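Local coordinates for protein Ika8 (Synthetic construct, PDB 6G6O) that is a computationally designed artificial protein, built from WD40-type repeats to form a symmetrical eight-bladed beta-propeller, with no known biological role, at residues 27-30 against 36-39; 68-73 against 78-83; 177-182 against 216-221; 187-190 against 196-199. All coordinates share one frame; numbering follows the deposited sequence.

Interaction 1: residues 27-30 against 36-39; sequences IVVS and TIKV
Ser30 and Lys38 form an antiparallel hydrogen-bonded pair, in strand segments 27-30 and 37-39 whose axes run at 172° and approach to 4.8 Å. The two backbone bonds of that pair are short and nearly straight, Ser30 N to Lys38 O at 3.0 Å and Lys38 N to Ser30 O at 2.9 Å. One step along, Val29 and Val39 make the non-hydrogen-bonded pair; there Val29 CA leans on Lys38 O and Val39 CA on Val28 O through CA-H...O contacts.

On the face that carries Val29 and Val39 the side chains meet on diagonals. Ile27 CG2 touches Val39 CG1 at 3.6 Å, and Val29 CG1 touches Ile37 CG2 at 3.7 Å. Each of these four methyls lies opposite the N of its own residue across the CA-CB bond, as for Val39 CG1 (chi1 -179°). Phe63, Trp80 and Ile82 of the next blade pack against this face.

The other face is mixed. Val28 packs on Leu21, Phe23 and Ile42, and only the end with Ser30, Lys38 and Thr36 is polar. Ser30 OG sits 3.9 Å from Lys38 CB and is hydrogen-bonded to Trp40 NE1. Lys38 bends at its last torsion (chi4 -68°), and its NZ pairs with Asp50 in a salt bridge. Thr36 OG1 bonds to both Asp34 and His14.

Apolar toward the next blade and polar at one end of the reverse, this is the hairpin of the two middle strands of a WD40 blade, and Asp34, His14, Ser30 and Trp40 occupy the places of the Asp-His-Ser-Trp tetrad known from that family.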
ATOM      1  N   ILE A  27      -9.521  15.041  -1.338  1.00 22.78           N
ATOM      2  CA  ILE A  27     -10.556  14.026  -1.211  1.00 21.45           C
ATOM      3  C   ILE A  27      -9.937  12.782  -0.595  1.00 19.71           C
ATOM      4  O   ILE A  27      -8.837  12.368  -0.979  1.00 23.56           O
ATOM      5  CB  ILE A  27     -11.200  13.702  -2.576  1.00 23.29           C
ATOM      6  CG1 ILE A  27     -12.010  14.900  -3.078  1.00 33.84           C
ATOM      7  CG2 ILE A  27     -12.077  12.463  -2.479  1.00 21.39           C
ATOM      8  CD1 ILE A  27     -12.851  14.603  -4.301  1.00 32.93           C
ATOM      9  N   VAL A  28     -10.638  12.195   0.370  1.00 22.98           N
ATOM     10  CA  VAL A  28     -10.224  10.957   1.014  1.00 16.35           C
ATOM     11  C   VAL A  28     -11.261   9.889   0.698  1.00 18.23           C
ATOM     12  O   VAL A  28     -12.467  10.129   0.836  1.00 15.72           O
ATOM     13  CB  VAL A  28     -10.060  11.134   2.536  1.00 16.62           C
ATOM     14  CG1 VAL A  28     -10.051   9.783   3.238  1.00 21.89           C
ATOM     15  CG2 VAL A  28      -8.784  11.894   2.844  1.00 20.79           C
ATOM     16  N   VAL A  29     -10.795   8.724   0.260  1.00 18.89           N
ATOM     17  CA  VAL A  29     -11.643   7.559   0.038  1.00 15.60           C
ATOM     18  C   VAL A  29     -11.243   6.501   1.055  1.00  9.93           C
ATOM     19  O   VAL A  29     -10.072   6.108   1.125  1.00 18.20           O
ATOM     20  CB  VAL A  29     -11.517   7.023  -1.396  1.00 16.07           C
ATOM     21  CG1 VAL A  29     -12.523   5.910  -1.637  1.00 13.72           C
ATOM     22  CG2 VAL A  29     -11.709   8.146  -2.401  1.00 18.32           C
ATOM     23  N   SER A  30     -12.206   6.045   1.846  1.00 11.50           N
ATOM     24  CA  SER A  30     -11.957   5.054   2.881  1.00 13.63           C
ATOM     25  C   SER A  30     -12.875   3.857   2.682  1.00 13.58           C
ATOM     26  O   SER A  30     -14.049   4.013   2.338  1.00 17.97           O
ATOM     27  CB  SER A  30     -12.163   5.652   4.278  1.00 17.90           C
ATOM     28  OG  SER A  30     -13.522   5.984   4.497  1.00 15.85           O
ATOM     29  N   THR A  36     -18.363  -1.014   3.238  1.00 27.61           N
ATOM     30  CA  THR A  36     -18.757   0.371   3.028  1.00 19.28           C
ATOM     31  C   THR A  36     -17.568   1.201   2.559  1.00 17.98           C
ATOM     32  O   THR A  36     -16.468   1.096   3.108  1.00 22.46           O
ATOM     33  CB  THR A  36     -19.334   0.959   4.316  1.00 17.72           C
ATOM     34  OG1 THR A  36     -18.381   0.819   5.377  1.00 19.81           O
ATOM     35  CG2 THR A  36     -20.616   0.235   4.700  1.00 16.05           C
ATOM     36  N   ILE A  37     -17.797   2.022   1.538  1.00 17.34           N
ATOM     37  CA  ILE A  37     -16.812   2.972   1.038  1.00 18.11           C
ATOM     38  C   ILE A  37     -17.389   4.369   1.210  1.00 21.27           C
ATOM     39  O   ILE A  37     -18.546   4.616   0.849  1.00 25.57           O
ATOM     40  CB  ILE A  37     -16.453   2.704  -0.435  1.00 25.44           C
ATOM     41  CG1 ILE A  37     -15.925   1.278  -0.605  1.00 19.63           C
ATOM     42  CG2 ILE A  37     -15.428   3.713  -0.931  1.00 18.00           C
ATOM     43  CD1 ILE A  37     -15.335   1.008  -1.969  1.00 17.28           C
ATOM     44  N   LYS A  38     -16.591   5.277   1.768  1.00 23.85           N
ATOM     45  CA  LYS A  38     -17.022   6.644   2.019  1.00 21.02           C
ATOM     46  C   LYS A  38     -16.034   7.620   1.398  1.00 14.07           C
ATOM     47  O   LYS A  38     -14.821   7.396   1.434  1.00 14.05           O
ATOM     48  CB  LYS A  38     -17.156   6.916   3.523  1.00 18.38           C
ATOM     49  CG  LYS A  38     -18.346   6.224   4.168  1.00 16.15           C
ATOM     50  CD  LYS A  38     -18.301   6.346   5.682  1.00 18.16           C
ATOM     51  CE  LYS A  38     -19.518   5.701   6.330  1.00 20.28           C
ATOM     52  NZ  LYS A  38     -20.771   6.444   6.020  1.00 23.31           N
ATOM     53  N   VAL A  39     -16.562   8.699   0.827  1.00 19.28           N
ATOM     54  CA  VAL A  39     -15.766   9.733   0.173  1.00 24.48           C
ATOM     55  C   VAL A  39     -15.853  10.996   1.018  1.00 22.77           C
ATOM     56  O   VAL A  39     -16.950  11.512   1.263  1.00 23.44           O
ATOM     57  CB  VAL A  39     -16.248   9.991  -1.262  1.00 20.95           C
ATOM     58  CG1 VAL A  39     -15.389  11.052  -1.927  1.00 17.15           C
ATOM     59  CG2 VAL A  39     -16.235   8.697  -2.065  1.00 31.28           C
TER

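Interaction 2: residues 68-73 against 78-83; sequences VVSGAK and KVWYIG
Trp80 folds its indole back over the opposite strand, with Val68 CG1 above one face near the centre of the six-membered ring, a CH-pi placement whose exact spacing is doubtful. With chi1 at 41°, Trp80 CG stands between the backbone N and the carbonyl carbon, which sends the ring across toward the neighbouring strand, with NE1 on the Ser70 side. There NE1 makes a weak but fairly straight bond of 3.5 Å to Ser70 OG, a hydroxyl also bonded to His54 NE2.

Underneath, the two strands are joined by four backbone bonds. Those between Val68 and Trp80 are the longer, with Trp80 N to Val68 O at 3.2 Å; Lys78 N to Ser70 O is 2.9 Å. On the opposite face Val69 and Val79 lie side by side, their CG2 methyls 3.9 Å apart.

With an alanine in place of Trp80, Val68 CG1 would probably lose its apolar cover and Ser70 OG the indole N-H.

Around the hairpin, His51 stacks on the Trp80 ring and Leu61 of strand 58-64 touches Val68 and Ser70. Lys78 NZ bonds to Gly53 O. Strand 37-41 of the preceding blade brings Ile37 and Val39 against Trp80, while Ile82 reaches back to Ile27 and Val29 of strand 27-32.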
ATOM      1  N   VAL A  68     -11.512   5.970  -9.011  1.00 20.89           N
ATOM      2  CA  VAL A  68     -11.114   5.135  -7.887  1.00 19.19           C
ATOM      3  C   VAL A  68     -11.445   3.687  -8.219  1.00 17.69           C
ATOM      4  O   VAL A  68     -12.554   3.385  -8.676  1.00 20.10           O
ATOM      5  CB  VAL A  68     -11.787   5.585  -6.577  1.00 16.90           C
ATOM      6  CG1 VAL A  68     -13.256   5.813  -6.799  1.00 22.96           C
ATOM      7  CG2 VAL A  68     -11.573   4.548  -5.485  1.00 17.90           C
ATOM      8  N   VAL A  69     -10.471   2.805  -8.016  1.00 18.63           N
ATOM      9  CA  VAL A  69     -10.639   1.369  -8.194  1.00 16.92           C
ATOM     10  C   VAL A  69     -10.643   0.729  -6.815  1.00 10.77           C
ATOM     11  O   VAL A  69      -9.758   1.003  -5.996  1.00 15.68           O
ATOM     12  CB  VAL A  69      -9.528   0.780  -9.079  1.00 15.97           C
ATOM     13  CG1 VAL A  69      -9.815  -0.677  -9.389  1.00 18.27           C
ATOM     14  CG2 VAL A  69      -9.399   1.587 -10.357  1.00 15.24           C
ATOM     15  N   SER A  70     -11.639  -0.114  -6.555  1.00 15.59           N
ATOM     16  CA  SER A  70     -11.813  -0.729  -5.247  1.00 15.91           C
ATOM     17  C   SER A  70     -11.976  -2.232  -5.402  1.00 12.61           C
ATOM     18  O   SER A  70     -12.785  -2.694  -6.212  1.00 19.22           O
ATOM     19  CB  SER A  70     -13.023  -0.139  -4.516  1.00 10.51           C
ATOM     20  OG  SER A  70     -14.238  -0.594  -5.084  1.00 14.34           O
ATOM     21  N   GLY A  71     -11.205  -2.989  -4.625  1.00 17.18           N
ATOM     22  CA  GLY A  71     -11.336  -4.431  -4.578  1.00 17.78           C
ATOM     23  C   GLY A  71     -11.867  -4.885  -3.237  1.00 17.78           C
ATOM     24  O   GLY A  71     -11.728  -4.169  -2.242  1.00 16.50           O
ATOM     25  N   ALA A  72     -12.475  -6.068  -3.185  1.00 15.39           N
ATOM     26  CA  ALA A  72     -13.116  -6.550  -1.973  1.00 14.67           C
ATOM     27  C   ALA A  72     -12.659  -7.971  -1.672  1.00 18.01           C
ATOM     28  O   ALA A  72     -11.870  -8.569  -2.411  1.00 24.11           O
ATOM     29  CB  ALA A  72     -14.643  -6.488  -2.092  1.00 17.73           C
ATOM     30  N   LYS A  73     -13.170  -8.514  -0.565  1.00 14.25           N
ATOM     31  CA  LYS A  73     -12.838  -9.869  -0.151  1.00 20.52           C
ATOM     32  C   LYS A  73     -13.582 -10.929  -0.953  1.00 16.82           C
ATOM     33  O   LYS A  73     -13.170 -12.094  -0.944  1.00 15.91           O
ATOM     34  CB  LYS A  73     -13.134 -10.047   1.341  1.00 14.56           C
ATOM     35  CG  LYS A  73     -12.246 -11.056   2.050  1.00 21.18           C
ATOM     36  CD  LYS A  73     -10.891 -10.464   2.401  1.00 27.78           C
ATOM     37  CE  LYS A  73     -10.431 -10.913   3.780  1.00 25.66           C
ATOM     38  NZ  LYS A  73      -9.114 -10.325   4.154  1.00 27.90           N
ATOM     39  N   LYS A  78     -14.150  -2.919  -8.705  1.00 23.81           N
ATOM     40  CA  LYS A  78     -15.059  -1.921  -9.245  1.00 20.70           C
ATOM     41  C   LYS A  78     -14.298  -0.650  -9.588  1.00 18.09           C
ATOM     42  O   LYS A  78     -13.358  -0.265  -8.886  1.00 17.92           O
ATOM     43  CB  LYS A  78     -16.193  -1.617  -8.259  1.00 20.66           C
ATOM     44  CG  LYS A  78     -17.056  -2.831  -7.948  1.00 14.49           C
ATOM     45  CD  LYS A  78     -18.128  -2.532  -6.910  1.00 28.71           C
ATOM     46  CE  LYS A  78     -19.214  -1.626  -7.464  1.00 38.12           C
ATOM     47  NZ  LYS A  78     -20.385  -1.546  -6.547  1.00 32.89           N
ATOM     48  N   VAL A  79     -14.710  -0.013 -10.680  1.00 19.69           N
ATOM     49  CA  VAL A  79     -14.130   1.234 -11.165  1.00 25.72           C
ATOM     50  C   VAL A  79     -15.260   2.249 -11.259  1.00 16.84           C
ATOM     51  O   VAL A  79     -16.245   2.018 -11.972  1.00 19.68           O
ATOM     52  CB  VAL A  79     -13.444   1.049 -12.528  1.00 22.02           C
ATOM     53  CG1 VAL A  79     -12.897   2.370 -13.037  1.00 22.21           C
ATOM     54  CG2 VAL A  79     -12.342   0.004 -12.432  1.00 21.94           C
ATOM     55  N   TRP A  80     -15.132   3.363 -10.541  1.00 18.26           N
ATOM     56  CA  TRP A  80     -16.242   4.300 -10.468  1.00 18.76           C
ATOM     57  C   TRP A  80     -15.737   5.734 -10.386  1.00 19.03           C
ATOM     58  O   TRP A  80     -14.578   5.996 -10.054  1.00 19.77           O
ATOM     59  CB  TRP A  80     -17.169   3.987  -9.283  1.00 21.93           C
ATOM     60  CG  TRP A  80     -16.482   3.596  -8.009  1.00 19.96           C
ATOM     61  CD1 TRP A  80     -15.910   2.392  -7.719  1.00 16.99           C
ATOM     62  CD2 TRP A  80     -16.330   4.405  -6.836  1.00 27.03           C
ATOM     63  NE1 TRP A  80     -15.395   2.407  -6.445  1.00 17.95           N
ATOM     64  CE2 TRP A  80     -15.642   3.630  -5.881  1.00 23.29           C
ATOM     65  CE3 TRP A  80     -16.703   5.712  -6.503  1.00 26.12           C
ATOM     66  CZ2 TRP A  80     -15.317   4.119  -4.616  1.00 21.92           C
ATOM     67  CZ3 TRP A  80     -16.381   6.196  -5.248  1.00 19.72           C
ATOM     68  CH2 TRP A  80     -15.695   5.401  -4.320  1.00 25.53           C
ATOM     69  N   TYR A  81     -16.642   6.659 -10.701  1.00 19.66           N
ATOM     70  CA  TYR A  81     -16.346   8.085 -10.711  1.00 21.88           C
ATOM     71  C   TYR A  81     -16.397   8.640  -9.291  1.00 19.19           C
ATOM     72  O   TYR A  81     -17.362   8.405  -8.560  1.00 21.98           O
ATOM     73  CB  TYR A  81     -17.351   8.810 -11.607  1.00 20.03           C
ATOM     74  CG  TYR A  81     -17.038  10.261 -11.886  1.00 18.63           C
ATOM     75  CD1 TYR A  81     -15.762  10.661 -12.256  1.00 21.86           C
ATOM     76  CD2 TYR A  81     -18.029  11.231 -11.798  1.00 20.33           C
ATOM     77  CE1 TYR A  81     -15.479  11.988 -12.517  1.00 20.53           C
ATOM     78  CE2 TYR A  81     -17.755  12.558 -12.058  1.00 16.64           C
ATOM     79  CZ  TYR A  81     -16.481  12.930 -12.416  1.00 16.53           C
ATOM     80  OH  TYR A  81     -16.206  14.251 -12.677  1.00 27.57           O
ATOM     81  N   ILE A  82     -15.357   9.382  -8.905  1.00 20.14           N
ATOM     82  CA  ILE A  82     -15.290   9.895  -7.540  1.00 24.32           C
ATOM     83  C   ILE A  82     -16.394  10.915  -7.281  1.00 23.65           C
ATOM     84  O   ILE A  82     -16.897  11.021  -6.155  1.00 25.52           O
ATOM     85  CB  ILE A  82     -13.894  10.485  -7.261  1.00 20.11           C
ATOM     86  CG1 ILE A  82     -13.745  10.831  -5.778  1.00 22.69           C
ATOM     87  CG2 ILE A  82     -13.629  11.704  -8.129  1.00 23.39           C
ATOM     88  CD1 ILE A  82     -13.845   9.634  -4.871  1.00 23.41           C
ATOM     89  N   GLY A  83     -16.807  11.661  -8.308  1.00 24.47           N
ATOM     90  CA  GLY A  83     -17.791  12.708  -8.101  1.00 18.82           C
ATOM     91  C   GLY A  83     -19.198  12.188  -7.895  1.00 20.30           C
ATOM     92  O   GLY A  83     -19.976  12.781  -7.143  1.00 26.28           O
TER

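Interaction 3: residues 177-182 against 216-221; sequences AITALA and SEVTAL
Thr179 OG1 hydrogen-bonds to Gly191 O within its own blade and, across the contact, lies against the isobutyl group of Leu221. The closest approach is 3.2 Å from Thr179 OG1 to Leu221 CD1, a tight van der Waals contact, with Leu221 CG next at 3.4 Å from the same oxygen. The two side chains cross at about a right angle. With chi1 at 66°, OG1 stands between the backbone N and the carbonyl carbon of Thr179, while CG2 is left 4.3 Å from Val218 O.

Beside it, Ala180 CB packs on Leu221 CB at 3.6 Å. Two consecutive residues can both turn toward the other strand because Thr179 and Ala180 face Gly191 together, a classic beta bulge that interrupts the usual alternation. Thr219 and Ala220 repeat the bulge opposite Gly231 in the next blade.

The strands concerned, 178-184 and 218-224, are the first strands of two successive blades. Their segments run in roughly the same direction, at 25°, but the axes come no closer than 6.2 Å, so this is packing between sheets and not pairing within one. A glycerol, probably from the crystallisation liquor, hydrogen-bonds to Leu221 O.

At the junctions before and after this one a threonine hydroxyl does reach the next blade, Thr139 to Ile178 O and Thr219 to Ile258 O. Here Thr179 OG1 bonds to Gly191 O and the two segments share no hydrogen bond, so shape and van der Waals packing appear to join them.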
ATOM      1  N   ALA A 177       7.456 -14.221   3.199  1.00 27.18           N
ATOM      2  CA  ALA A 177       6.402 -13.494   2.504  1.00 20.70           C
ATOM      3  C   ALA A 177       6.851 -12.084   2.143  1.00 18.70           C
ATOM      4  O   ALA A 177       7.463 -11.382   2.951  1.00 27.47           O
ATOM      5  CB  ALA A 177       5.143 -13.437   3.371  1.00 22.23           C
ATOM      6  N   ILE A 178       6.549 -11.679   0.911  1.00 18.12           N
ATOM      7  CA  ILE A 178       6.892 -10.341   0.451  1.00 19.05           C
ATOM      8  C   ILE A 178       5.958  -9.332   1.104  1.00 24.18           C
ATOM      9  O   ILE A 178       4.733  -9.504   1.098  1.00 21.18           O
ATOM     10  CB  ILE A 178       6.807 -10.258  -1.080  1.00 18.65           C
ATOM     11  CG1 ILE A 178       7.635 -11.371  -1.724  1.00 19.55           C
ATOM     12  CG2 ILE A 178       7.261  -8.893  -1.565  1.00 18.26           C
ATOM     13  CD1 ILE A 178       9.086 -11.359  -1.322  1.00 15.54           C
ATOM     14  N   THR A 179       6.533  -8.275   1.674  1.00 24.48           N
ATOM     15  CA  THR A 179       5.747  -7.206   2.278  1.00 22.09           C
ATOM     16  C   THR A 179       5.656  -5.968   1.396  1.00 22.92           C
ATOM     17  O   THR A 179       4.607  -5.318   1.362  1.00 24.69           O
ATOM     18  CB  THR A 179       6.325  -6.822   3.644  1.00 21.34           C
ATOM     19  OG1 THR A 179       7.623  -6.241   3.474  1.00 27.34           O
ATOM     20  CG2 THR A 179       6.438  -8.047   4.538  1.00 18.30           C
ATOM     21  N   ALA A 180       6.722  -5.634   0.672  1.00 22.84           N
ATOM     22  CA  ALA A 180       6.697  -4.509  -0.254  1.00 21.53           C
ATOM     23  C   ALA A 180       7.839  -4.659  -1.249  1.00 21.29           C
ATOM     24  O   ALA A 180       8.781  -5.427  -1.032  1.00 19.82           O
ATOM     25  CB  ALA A 180       6.796  -3.166   0.477  1.00 23.10           C
ATOM     26  N   LEU A 181       7.741  -3.906  -2.344  1.00 24.72           N
ATOM     27  CA  LEU A 181       8.765  -3.913  -3.384  1.00 26.73           C
ATOM     28  C   LEU A 181       8.627  -2.649  -4.227  1.00 25.70           C
ATOM     29  O   LEU A 181       7.650  -1.908  -4.113  1.00 26.59           O
ATOM     30  CB  LEU A 181       8.668  -5.175  -4.252  1.00 27.96           C
ATOM     31  CG  LEU A 181       7.296  -5.548  -4.817  1.00 22.22           C
ATOM     32  CD1 LEU A 181       7.125  -5.011  -6.227  1.00 33.47           C
ATOM     33  CD2 LEU A 181       7.102  -7.053  -4.795  1.00 21.15           C
ATOM     34  N   ALA A 182       9.628  -2.413  -5.077  1.00 25.16           N
ATOM     35  CA  ALA A 182       9.638  -1.274  -5.988  1.00 26.02           C
ATOM     36  C   ALA A 182      10.636  -1.555  -7.102  1.00 24.60           C
ATOM     37  O   ALA A 182      11.486  -2.441  -6.986  1.00 31.94           O
ATOM     38  CB  ALA A 182       9.986   0.025  -5.256  1.00 34.20           C
ATOM     39  N   SER A 216      13.775  -8.361  13.111  1.00 36.68           N
ATOM     40  CA  SER A 216      13.124  -9.646  12.911  1.00 33.67           C
ATOM     41  C   SER A 216      11.616  -9.436  12.864  1.00 33.74           C
ATOM     42  O   SER A 216      11.063  -8.672  13.661  1.00 40.00           O
ATOM     43  CB  SER A 216      13.487 -10.632  14.025  1.00 40.09           C
ATOM     44  OG  SER A 216      14.863 -10.966  13.982  1.00 40.37           O
ATOM     45  N   GLU A 217      10.961 -10.119  11.923  1.00 28.34           N
ATOM     46  CA  GLU A 217       9.528  -9.967  11.685  1.00 31.96           C
ATOM     47  C   GLU A 217       9.157  -8.519  11.391  1.00 32.71           C
ATOM     48  O   GLU A 217       8.616  -7.828  12.261  1.00 33.88           O
ATOM     49  CB  GLU A 217       8.708 -10.462  12.882  1.00 37.40           C
ATOM     50  CG  GLU A 217       9.144 -11.786  13.474  1.00 33.28           C
ATOM     51  CD  GLU A 217       8.235 -12.221  14.608  1.00 28.54           C
ATOM     52  OE1 GLU A 217       7.073 -12.589  14.332  1.00 33.40           O
ATOM     53  OE2 GLU A 217       8.674 -12.184  15.776  1.00 31.57           O
ATOM     54  N   VAL A 218       9.433  -8.046  10.182  1.00 26.84           N
ATOM     55  CA  VAL A 218       8.995  -6.710   9.798  1.00 28.97           C
ATOM     56  C   VAL A 218       7.536  -6.773   9.365  1.00 31.66           C
ATOM     57  O   VAL A 218       7.069  -7.771   8.804  1.00 27.86           O
ATOM     58  CB  VAL A 218       9.894  -6.118   8.694  1.00 30.51           C
ATOM     59  CG1 VAL A 218      11.352  -6.141   9.129  1.00 27.91           C
ATOM     60  CG2 VAL A 218       9.707  -6.858   7.380  1.00 34.70           C
ATOM     61  N   THR A 219       6.801  -5.701   9.651  1.00 31.13           N
ATOM     62  CA  THR A 219       5.375  -5.637   9.364  1.00 25.85           C
ATOM     63  C   THR A 219       5.021  -4.663   8.254  1.00 26.90           C
ATOM     64  O   THR A 219       4.045  -4.895   7.538  1.00 31.85           O
ATOM     65  CB  THR A 219       4.594  -5.243  10.624  1.00 31.34           C
ATOM     66  OG1 THR A 219       5.035  -3.957  11.078  1.00 27.22           O
ATOM     67  CG2 THR A 219       4.820  -6.260  11.727  1.00 27.23           C
ATOM     68  N   ALA A 220       5.786  -3.588   8.098  1.00 23.03           N
ATOM     69  CA  ALA A 220       5.518  -2.583   7.083  1.00 22.33           C
ATOM     70  C   ALA A 220       6.831  -2.130   6.465  1.00 18.42           C
ATOM     71  O   ALA A 220       7.861  -2.056   7.140  1.00 23.11           O
ATOM     72  CB  ALA A 220       4.762  -1.383   7.668  1.00 22.64           C
ATOM     73  N   LEU A 221       6.784  -1.833   5.171  1.00 18.94           N
ATOM     74  CA  LEU A 221       7.943  -1.356   4.433  1.00 19.61           C
ATOM     75  C   LEU A 221       7.543  -0.173   3.566  1.00 15.63           C
ATOM     76  O   LEU A 221       6.373   0.006   3.221  1.00 23.74           O
ATOM     77  CB  LEU A 221       8.550  -2.454   3.549  1.00 21.36           C
ATOM     78  CG  LEU A 221       9.487  -3.471   4.193  1.00 19.02           C
ATOM     79  CD1 LEU A 221      10.147  -4.301   3.115  1.00 21.90           C
ATOM     80  CD2 LEU A 221      10.531  -2.777   5.039  1.00 17.96           C
TER

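Interaction 4: residues 187-190 against 196-199; sequences IVVS and TIKV
Buried Val189 lies at the apolar centre of this contact, in the central hairpin of a WD40 propeller blade. Val189 CG2 touches two partners, 4.0 Å from Ile197 CG2 and 4.1 Å from Val199 CG2. Ile242 and Phe223 of the following blade pack against Val189, continuing the apolar layer from blade to blade. Farther out on the same face, Val199 CG1 meets the branched end of Ile187, 3.7 Å from Ile187 CD1 and equally far from CG2; the bend at chi2 (-77°) brings CD1 beside CG2, so that both methyls meet Val199 CG1.

Behind these side chains runs the backbone ladder. Ser190 and Lys198 exchange two hydrogen bonds, each 2.9 Å: Ser190 N to Lys198 O and Lys198 N to Ser190 O. Val189 CA adds a CA-H...O contact to Lys198 O.

Toward Ser190 and Lys198 the reverse face turns polar, while Val188 on the same side packs on Phe183 and Ile202. Thr196 OG1 bonds to Asp194 and to His174 ND1, while the extended chain of Lys198 carries NZ to Gly173 O. His174 NE2 and Trp200 NE1 both bond to Ser190 OG, and that twice-gripped oxygen rests 4.1 Å from Lys198 CB.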
ATOM      1  N   ILE A 187      16.818  -2.001 -11.786  1.00 35.80           N
ATOM      2  CA  ILE A 187      16.819  -2.360 -10.380  1.00 32.81           C
ATOM      3  C   ILE A 187      15.403  -2.745  -9.997  1.00 27.52           C
ATOM      4  O   ILE A 187      14.448  -2.014 -10.290  1.00 26.10           O
ATOM      5  CB  ILE A 187      17.330  -1.196  -9.509  1.00 32.51           C
ATOM      6  CG1 ILE A 187      18.806  -0.927  -9.811  1.00 31.17           C
ATOM      7  CG2 ILE A 187      17.119  -1.485  -8.023  1.00 29.41           C
ATOM      8  CD1 ILE A 187      19.721  -1.921  -9.189  1.00 29.24           C
ATOM      9  N   VAL A 188      15.275  -3.895  -9.353  1.00 27.76           N
ATOM     10  CA  VAL A 188      14.070  -4.292  -8.648  1.00 24.91           C
ATOM     11  C   VAL A 188      14.480  -4.542  -7.211  1.00 25.67           C
ATOM     12  O   VAL A 188      15.421  -5.302  -6.961  1.00 31.02           O
ATOM     13  CB  VAL A 188      13.434  -5.551  -9.263  1.00 23.94           C
ATOM     14  CG1 VAL A 188      12.491  -6.204  -8.271  1.00 25.99           C
ATOM     15  CG2 VAL A 188      12.713  -5.199 -10.544  1.00 26.27           C
ATOM     16  N   VAL A 189      13.819  -3.872  -6.274  1.00 21.22           N
ATOM     17  CA  VAL A 189      14.084  -4.051  -4.853  1.00 22.23           C
ATOM     18  C   VAL A 189      12.839  -4.650  -4.220  1.00 22.32           C
ATOM     19  O   VAL A 189      11.722  -4.190  -4.479  1.00 25.65           O
ATOM     20  CB  VAL A 189      14.481  -2.726  -4.172  1.00 26.20           C
ATOM     21  CG1 VAL A 189      13.462  -1.633  -4.474  1.00 27.23           C
ATOM     22  CG2 VAL A 189      14.648  -2.921  -2.672  1.00 21.23           C
ATOM     23  N   SER A 190      13.029  -5.692  -3.417  1.00 24.88           N
ATOM     24  CA  SER A 190      11.934  -6.343  -2.717  1.00 20.06           C
ATOM     25  C   SER A 190      12.312  -6.520  -1.256  1.00 14.07           C
ATOM     26  O   SER A 190      13.493  -6.601  -0.909  1.00 19.07           O
ATOM     27  CB  SER A 190      11.587  -7.705  -3.339  1.00 18.35           C
ATOM     28  OG  SER A 190      12.666  -8.617  -3.213  1.00 23.41           O
ATOM     29  N   THR A 196      14.793  -9.299   5.366  1.00 27.15           N
ATOM     30  CA  THR A 196      15.725  -9.291   4.248  1.00 26.13           C
ATOM     31  C   THR A 196      15.270  -8.312   3.173  1.00 22.38           C
ATOM     32  O   THR A 196      14.073  -8.145   2.924  1.00 24.86           O
ATOM     33  CB  THR A 196      15.861 -10.692   3.650  1.00 27.80           C
ATOM     34  OG1 THR A 196      14.581 -11.152   3.201  1.00 28.89           O
ATOM     35  CG2 THR A 196      16.411 -11.663   4.683  1.00 25.08           C
ATOM     36  N   ILE A 197      16.238  -7.659   2.537  1.00 18.59           N
ATOM     37  CA  ILE A 197      15.988  -6.742   1.433  1.00 21.70           C
ATOM     38  C   ILE A 197      16.908  -7.132   0.288  1.00 24.72           C
ATOM     39  O   ILE A 197      18.129  -7.213   0.467  1.00 29.04           O
ATOM     40  CB  ILE A 197      16.212  -5.273   1.843  1.00 30.82           C
ATOM     41  CG1 ILE A 197      15.039  -4.772   2.693  1.00 23.03           C
ATOM     42  CG2 ILE A 197      16.410  -4.394   0.613  1.00 26.77           C
ATOM     43  CD1 ILE A 197      13.893  -4.193   1.892  1.00 23.16           C
ATOM     44  N   LYS A 198      16.328  -7.376  -0.884  1.00 24.94           N
ATOM     45  CA  LYS A 198      17.068  -7.880  -2.032  1.00 27.06           C
ATOM     46  C   LYS A 198      16.901  -6.935  -3.210  1.00 25.41           C
ATOM     47  O   LYS A 198      15.777  -6.561  -3.562  1.00 24.00           O
ATOM     48  CB  LYS A 198      16.600  -9.291  -2.397  1.00 22.54           C
ATOM     49  CG  LYS A 198      16.926 -10.322  -1.327  1.00 21.60           C
ATOM     50  CD  LYS A 198      16.752 -11.739  -1.838  1.00 23.94           C
ATOM     51  CE  LYS A 198      17.127 -12.754  -0.775  1.00 21.36           C
ATOM     52  NZ  LYS A 198      17.104 -14.141  -1.310  1.00 34.62           N
ATOM     53  N   VAL A 199      18.023  -6.555  -3.816  1.00 31.07           N
ATOM     54  CA  VAL A 199      18.056  -5.639  -4.950  1.00 30.78           C
ATOM     55  C   VAL A 199      18.413  -6.445  -6.191  1.00 30.78           C
ATOM     56  O   VAL A 199      19.481  -7.068  -6.249  1.00 30.95           O
ATOM     57  CB  VAL A 199      19.056  -4.497  -4.723  1.00 29.44           C
ATOM     58  CG1 VAL A 199      19.280  -3.721  -6.009  1.00 27.35           C
ATOM     59  CG2 VAL A 199      18.558  -3.582  -3.619  1.00 25.97           C
TER

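In the fold
Interactions 1 and 2 are hairpins of successive blades and touch directly, their centres 10 Å apart: Ile82 CD1 comes within 3.6 Å of Val29 CG2, and Ile37 CG2 lies 3.7 Å from Trp80 CZ2. Across the ring, interaction 4 is nested in the stretch of chain that interaction 3 closes. Segment 177-182 and the hairpin of interaction 4 share a sheet, where Ala182 N lies 2.8 Å from Val189 O, a probable hydrogen bond; Leu221 CD1, from the next blade, reaches Ile197 CD1 at 3.9 Å. A glycerol, probably from the crystallisation liquor, lies about 6 Å from the Leu221 side chain. The centres of interactions 1 and 4 are about 33 Å apart.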